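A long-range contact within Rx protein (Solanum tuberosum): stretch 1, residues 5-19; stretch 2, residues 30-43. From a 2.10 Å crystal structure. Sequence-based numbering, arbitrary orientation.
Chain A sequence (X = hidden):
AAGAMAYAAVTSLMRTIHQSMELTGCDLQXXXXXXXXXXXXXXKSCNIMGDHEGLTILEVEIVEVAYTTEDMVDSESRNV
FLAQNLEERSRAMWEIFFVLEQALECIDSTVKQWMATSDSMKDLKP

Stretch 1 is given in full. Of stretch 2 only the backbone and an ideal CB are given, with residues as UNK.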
# COMPACT_ATOMS: atom_id res chain seq x y z
N MET A 5 16.87 -4.45 3.08
CA MET A 5 16.25 -4.03 1.83
C MET A 5 14.79 -3.71 2.04
O MET A 5 14.27 -2.72 1.53
CB MET A 5 16.41 -5.12 0.78
CG MET A 5 17.86 -5.47 0.52
SD MET A 5 18.81 -4.03 0.01
CE MET A 5 19.57 -3.54 1.57
N ALA A 6 14.13 -4.58 2.81
CA ALA A 6 12.74 -4.39 3.16
C ALA A 6 12.56 -3.15 4.02
O ALA A 6 11.64 -2.37 3.80
CB ALA A 6 12.21 -5.62 3.90
N TYR A 7 13.45 -2.97 5.00
CA TYR A 7 13.40 -1.78 5.86
C TYR A 7 13.51 -0.52 5.01
O TYR A 7 12.71 0.42 5.17
CB TYR A 7 14.52 -1.83 6.91
CG TYR A 7 14.46 -0.72 7.94
CD1 TYR A 7 15.01 0.53 7.70
CD2 TYR A 7 13.85 -0.94 9.17
CE1 TYR A 7 14.95 1.54 8.65
CE2 TYR A 7 13.78 0.06 10.13
CZ TYR A 7 14.33 1.30 9.86
OH TYR A 7 14.27 2.29 10.81
N ALA A 8 14.47 -0.50 4.10
CA ALA A 8 14.69 0.67 3.25
C ALA A 8 13.49 0.94 2.34
O ALA A 8 13.06 2.09 2.20
CB ALA A 8 15.95 0.49 2.42
N ALA A 9 12.95 -0.11 1.74
CA ALA A 9 11.82 0.03 0.84
C ALA A 9 10.56 0.53 1.56
O ALA A 9 9.87 1.43 1.06
CB ALA A 9 11.54 -1.29 0.14
N VAL A 10 10.26 -0.06 2.71
CA VAL A 10 9.10 0.35 3.51
C VAL A 10 9.27 1.79 3.99
O VAL A 10 8.31 2.57 3.99
CB VAL A 10 8.86 -0.61 4.71
CG1 VAL A 10 7.81 -0.04 5.66
CG2 VAL A 10 8.43 -1.98 4.21
N THR A 11 10.49 2.15 4.37
CA THR A 11 10.78 3.53 4.77
C THR A 11 10.50 4.51 3.64
O THR A 11 9.89 5.58 3.83
CB THR A 11 12.26 3.68 5.20
OG1 THR A 11 12.53 2.81 6.31
CG2 THR A 11 12.56 5.13 5.60
N SER A 12 10.94 4.13 2.44
CA SER A 12 10.72 4.95 1.27
C SER A 12 9.23 5.08 0.97
O SER A 12 8.75 6.16 0.60
CB SER A 12 11.48 4.36 0.08
OG SER A 12 11.38 5.21 -1.05
N LEU A 13 8.48 3.99 1.15
CA LEU A 13 7.03 4.01 0.93
C LEU A 13 6.32 4.92 1.94
O LEU A 13 5.36 5.61 1.59
CB LEU A 13 6.46 2.58 0.99
CG LEU A 13 4.95 2.45 0.79
CD1 LEU A 13 4.51 3.19 -0.48
CD2 LEU A 13 4.52 1.00 0.74
N MET A 14 6.78 4.89 3.19
CA MET A 14 6.25 5.76 4.24
C MET A 14 6.45 7.21 3.82
O MET A 14 5.52 8.03 3.86
CB MET A 14 6.96 5.46 5.57
CG MET A 14 6.48 4.17 6.26
SD MET A 14 7.68 3.43 7.40
CE MET A 14 7.81 4.69 8.67
N ARG A 15 7.68 7.53 3.41
CA ARG A 15 8.01 8.88 2.96
C ARG A 15 7.15 9.32 1.76
O ARG A 15 6.69 10.46 1.69
CB ARG A 15 9.50 8.95 2.63
CG ARG A 15 10.14 10.32 2.80
CD ARG A 15 11.65 10.18 2.93
NE ARG A 15 12.19 9.29 1.91
CZ ARG A 15 13.07 8.32 2.14
NH1 ARG A 15 13.53 8.10 3.37
NH2 ARG A 15 13.50 7.56 1.14
N THR A 16 6.93 8.39 0.83
CA THR A 16 6.12 8.64 -0.35
C THR A 16 4.67 8.93 0.03
O THR A 16 4.03 9.84 -0.51
CB THR A 16 6.17 7.45 -1.33
OG1 THR A 16 7.51 7.27 -1.80
CG2 THR A 16 5.22 7.66 -2.50
N ILE A 17 4.18 8.16 0.99
CA ILE A 17 2.83 8.36 1.49
C ILE A 17 2.68 9.74 2.11
O ILE A 17 1.71 10.44 1.84
CB ILE A 17 2.44 7.26 2.49
CG1 ILE A 17 2.09 5.97 1.75
CG2 ILE A 17 1.25 7.69 3.34
CD1 ILE A 17 1.91 4.77 2.65
N HIS A 18 3.65 10.14 2.93
CA HIS A 18 3.60 11.50 3.49
C HIS A 18 3.66 12.60 2.41
O HIS A 18 2.98 13.62 2.54
CB HIS A 18 4.67 11.70 4.56
CG HIS A 18 4.18 11.39 5.94
ND1 HIS A 18 4.97 11.53 7.07
CD2 HIS A 18 2.97 10.95 6.38
CE1 HIS A 18 4.27 11.19 8.14
NE2 HIS A 18 3.06 10.84 7.75
N GLN A 19 4.48 12.40 1.38
CA GLN A 19 4.52 13.36 0.27
C GLN A 19 3.16 13.48 -0.42
O GLN A 19 2.69 14.59 -0.74
CB GLN A 19 5.61 12.98 -0.74
CG GLN A 19 7.03 13.15 -0.22
CD GLN A 19 8.08 12.63 -1.19
OE1 GLN A 19 7.81 11.74 -1.99
NE2 GLN A 19 9.27 13.21 -1.13
N UNK A 30 -3.28 6.43 8.55
CA UNK A 30 -3.40 5.04 9.02
C UNK A 30 -2.49 4.06 8.27
O UNK A 30 -1.91 3.16 8.89
CB UNK A 30 -4.85 4.58 8.89
N UNK A 31 -2.37 4.25 6.95
CA UNK A 31 -1.46 3.43 6.15
C UNK A 31 -0.03 3.61 6.64
O UNK A 31 0.71 2.65 6.80
CB UNK A 31 -1.56 3.79 4.67
N UNK A 32 0.34 4.87 6.87
CA UNK A 32 1.67 5.22 7.35
C UNK A 32 1.97 4.50 8.68
O UNK A 32 3.03 3.90 8.83
CB UNK A 32 1.79 6.74 7.52
N UNK A 33 1.02 4.55 9.61
CA UNK A 33 1.20 3.93 10.93
C UNK A 33 1.29 2.41 10.84
O UNK A 33 2.11 1.79 11.53
CB UNK A 33 0.05 4.32 11.86
N UNK A 34 0.45 1.82 10.00
CA UNK A 34 0.49 0.38 9.81
C UNK A 34 1.82 -0.06 9.21
O UNK A 34 2.41 -1.07 9.61
CB UNK A 34 -0.67 -0.07 8.92
N UNK A 35 2.31 0.75 8.27
CA UNK A 35 3.59 0.49 7.64
C UNK A 35 4.75 0.58 8.60
O UNK A 35 5.62 -0.29 8.63
CB UNK A 35 3.81 1.47 6.48
N UNK A 36 4.74 1.64 9.40
CA UNK A 36 5.76 1.88 10.41
C UNK A 36 5.80 0.72 11.39
O UNK A 36 6.87 0.23 11.75
CB UNK A 36 5.50 3.20 11.15
N UNK A 37 4.62 0.30 11.83
CA UNK A 37 4.51 -0.82 12.77
C UNK A 37 5.05 -2.13 12.18
O UNK A 37 5.80 -2.86 12.85
CB UNK A 37 3.05 -1.01 13.19
N UNK A 38 4.70 -2.40 10.92
CA UNK A 38 5.19 -3.61 10.27
C UNK A 38 6.71 -3.55 10.11
O UNK A 38 7.41 -4.58 10.25
CB UNK A 38 4.52 -3.80 8.91
N UNK A 39 7.22 -2.36 9.83
CA UNK A 39 8.66 -2.17 9.65
C UNK A 39 9.34 -2.44 10.98
O UNK A 39 10.40 -3.07 11.04
CB UNK A 39 8.98 -0.76 9.14
N UNK A 40 8.72 -1.94 12.05
CA UNK A 40 9.20 -2.16 13.41
C UNK A 40 9.30 -3.65 13.70
O UNK A 40 10.23 -4.11 14.36
CB UNK A 40 8.28 -1.48 14.43
N UNK A 41 8.32 -4.40 13.19
CA UNK A 41 8.35 -5.84 13.34
C UNK A 41 9.54 -6.45 12.60
O UNK A 41 10.23 -7.31 13.15
CB UNK A 41 7.04 -6.45 12.83
N UNK A 42 9.79 -6.00 11.37
CA UNK A 42 10.92 -6.54 10.61
C UNK A 42 12.27 -6.34 11.30
O UNK A 42 13.09 -7.26 11.33
CB UNK A 42 10.96 -5.89 9.22
N UNK A 43 12.49 -5.16 11.86
CA UNK A 43 13.77 -4.86 12.50
C UNK A 43 13.98 -5.72 13.75
O UNK A 43 14.69 -6.72 13.71
CB UNK A 43 13.84 -3.38 12.86

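The two helices run nearly antiparallel, at 167° with axes 9.6 Å apart at closest, so positions climbing from 30 to 43 meet stretch 1 from Ile17 and His18 back to Ala6.

Position 30 has nothing of stretch 1 near its CB, and its phi of -60° would admit even proline; it is Pro30. At 31 the CB points toward stretch 1, 4.1 Å from Ile17 CD1, which favors an apolar residue of almost any size. It is Phe31, whose CB makes that contact while the ring leads away.

Position 32 points sideways, its CB 4.3 Å from both Ile17 CG2 and His18 NE2. A flat side chain could lie on the imidazole, so an aromatic is attractive, though a long aliphatic could also cover it. Tyr32, with chi1 t, stacks face to face on the His18 ring, centroids 3.6 Å apart and planes at 9°.

Positions 33 and 34 have open space before them and suit polar residues: Glu33 and Lys34.

Position 35 points straight into a hollow lined by Val10, Leu13, Met14 and Ile17, its CB 3.8 Å from Met14 CG. With no polar side chain among these four, a branched aliphatic or methionine fits. Leu35 fills the hollow as a knob: CD1 lies 3.5 Å from both Leu13 CG and Ile17 CD1, while CD2 lies 3.8 Å from Val10 CG1.

At 36 the CB lies sideways, 3.7 Å from Met14 CE, with space beyond, suiting a long chain with a polar end. Lys36 lends its CB to the methionine and leads away. Positions 37 and 38 have nothing of stretch 1 near their CBs, leaving the choice wide; they are Ser37 and Leu38.

Position 39 points toward stretch 1, its CB 3.7 Å from Val10 CG1, with the Tyr7 ring and the Thr11 hydroxyl farther out. Thr11 OG1 gives its proton to Tyr7 O and so can accept; a long donor such as lysine, arginine or glutamine is plausible. Arg39 lays CD over the Tyr7 face, 3.7 Å from the centroid, and NH1 donates to Thr11 OG1 at 3.1 Å.

Positions 40, pointing away, and 41, out of reach, suit many residues; they are Ala40 and Ile41. Position 42 points toward Ala6, but its CB is 5.5 Å from Ala6 CB, a gap suited to leucine, methionine or isoleucine. Leu42 bridges it, CD1 reaching 3.7 Å from Ala6 CB. At 43 the CB lies 4.4 Å from Tyr7 CE2; with no charged partner there, an aliphatic, polar or acidic residue could pass. Glu43 brings OE1 to 3.8 Å from Tyr7 CE2.

Stretch 2 (30-43) PFYEKLKSLRAILE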
# COMPACT_ATOMS: atom_id res chain seq x y z
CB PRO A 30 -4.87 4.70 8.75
CG PRO A 30 -5.36 5.76 7.80
CD PRO A 30 -4.60 6.98 8.20
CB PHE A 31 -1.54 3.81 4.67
CG PHE A 31 -2.86 3.54 4.03
CD1 PHE A 31 -3.67 4.59 3.62
CD2 PHE A 31 -3.30 2.24 3.82
CE1 PHE A 31 -4.89 4.34 3.01
CE2 PHE A 31 -4.51 1.98 3.22
CZ PHE A 31 -5.31 3.04 2.81
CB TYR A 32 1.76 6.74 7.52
CG TYR A 32 3.12 7.27 7.88
CD1 TYR A 32 3.48 7.48 9.20
CD2 TYR A 32 4.04 7.59 6.89
CE1 TYR A 32 4.73 7.98 9.53
CE2 TYR A 32 5.29 8.08 7.21
CZ TYR A 32 5.63 8.28 8.53
OH TYR A 32 6.87 8.78 8.85
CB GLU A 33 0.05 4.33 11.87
CG GLU A 33 0.03 5.80 12.27
CD GLU A 33 1.21 6.18 13.15
OE1 GLU A 33 1.77 5.28 13.82
OE2 GLU A 33 1.57 7.37 13.20
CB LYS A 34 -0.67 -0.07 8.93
CG LYS A 34 -0.84 -1.57 8.80
CD LYS A 34 -2.01 -1.91 7.88
CE LYS A 34 -3.33 -1.36 8.40
NZ LYS A 34 -4.48 -1.68 7.49
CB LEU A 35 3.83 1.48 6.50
CG LEU A 35 3.42 1.07 5.09
CD1 LEU A 35 3.79 2.18 4.13
CD2 LEU A 35 4.14 -0.21 4.72
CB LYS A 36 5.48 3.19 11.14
CG LYS A 36 6.59 3.67 12.07
CD LYS A 36 6.30 5.07 12.56
CE LYS A 36 7.38 5.56 13.51
NZ LYS A 36 7.15 6.99 13.91
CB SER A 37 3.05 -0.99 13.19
OG SER A 37 2.91 -2.04 14.13
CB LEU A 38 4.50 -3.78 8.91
CG LEU A 38 3.02 -4.17 8.95
CD1 LEU A 38 2.36 -3.97 7.60
CD2 LEU A 38 2.85 -5.61 9.42
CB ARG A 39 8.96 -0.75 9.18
CG ARG A 39 10.43 -0.51 8.86
CD ARG A 39 10.76 0.97 8.64
NE ARG A 39 10.55 1.75 9.86
CZ ARG A 39 10.78 3.06 9.98
NH1 ARG A 39 11.25 3.75 8.95
NH2 ARG A 39 10.56 3.67 11.13
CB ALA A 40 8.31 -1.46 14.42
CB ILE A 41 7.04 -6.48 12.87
CG1 ILE A 41 5.95 -6.23 13.90
CG2 ILE A 41 7.21 -7.97 12.67
CD1 ILE A 41 4.63 -6.77 13.48
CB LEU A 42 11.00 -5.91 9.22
CG LEU A 42 9.93 -6.15 8.16
CD1 LEU A 42 10.17 -5.23 6.98
CD2 LEU A 42 9.98 -7.59 7.70
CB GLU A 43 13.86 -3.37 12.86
CG GLU A 43 15.26 -2.94 13.29
CD GLU A 43 15.30 -1.53 13.86
OE1 GLU A 43 14.26 -0.84 13.82
OE2 GLU A 43 16.37 -1.11 14.35
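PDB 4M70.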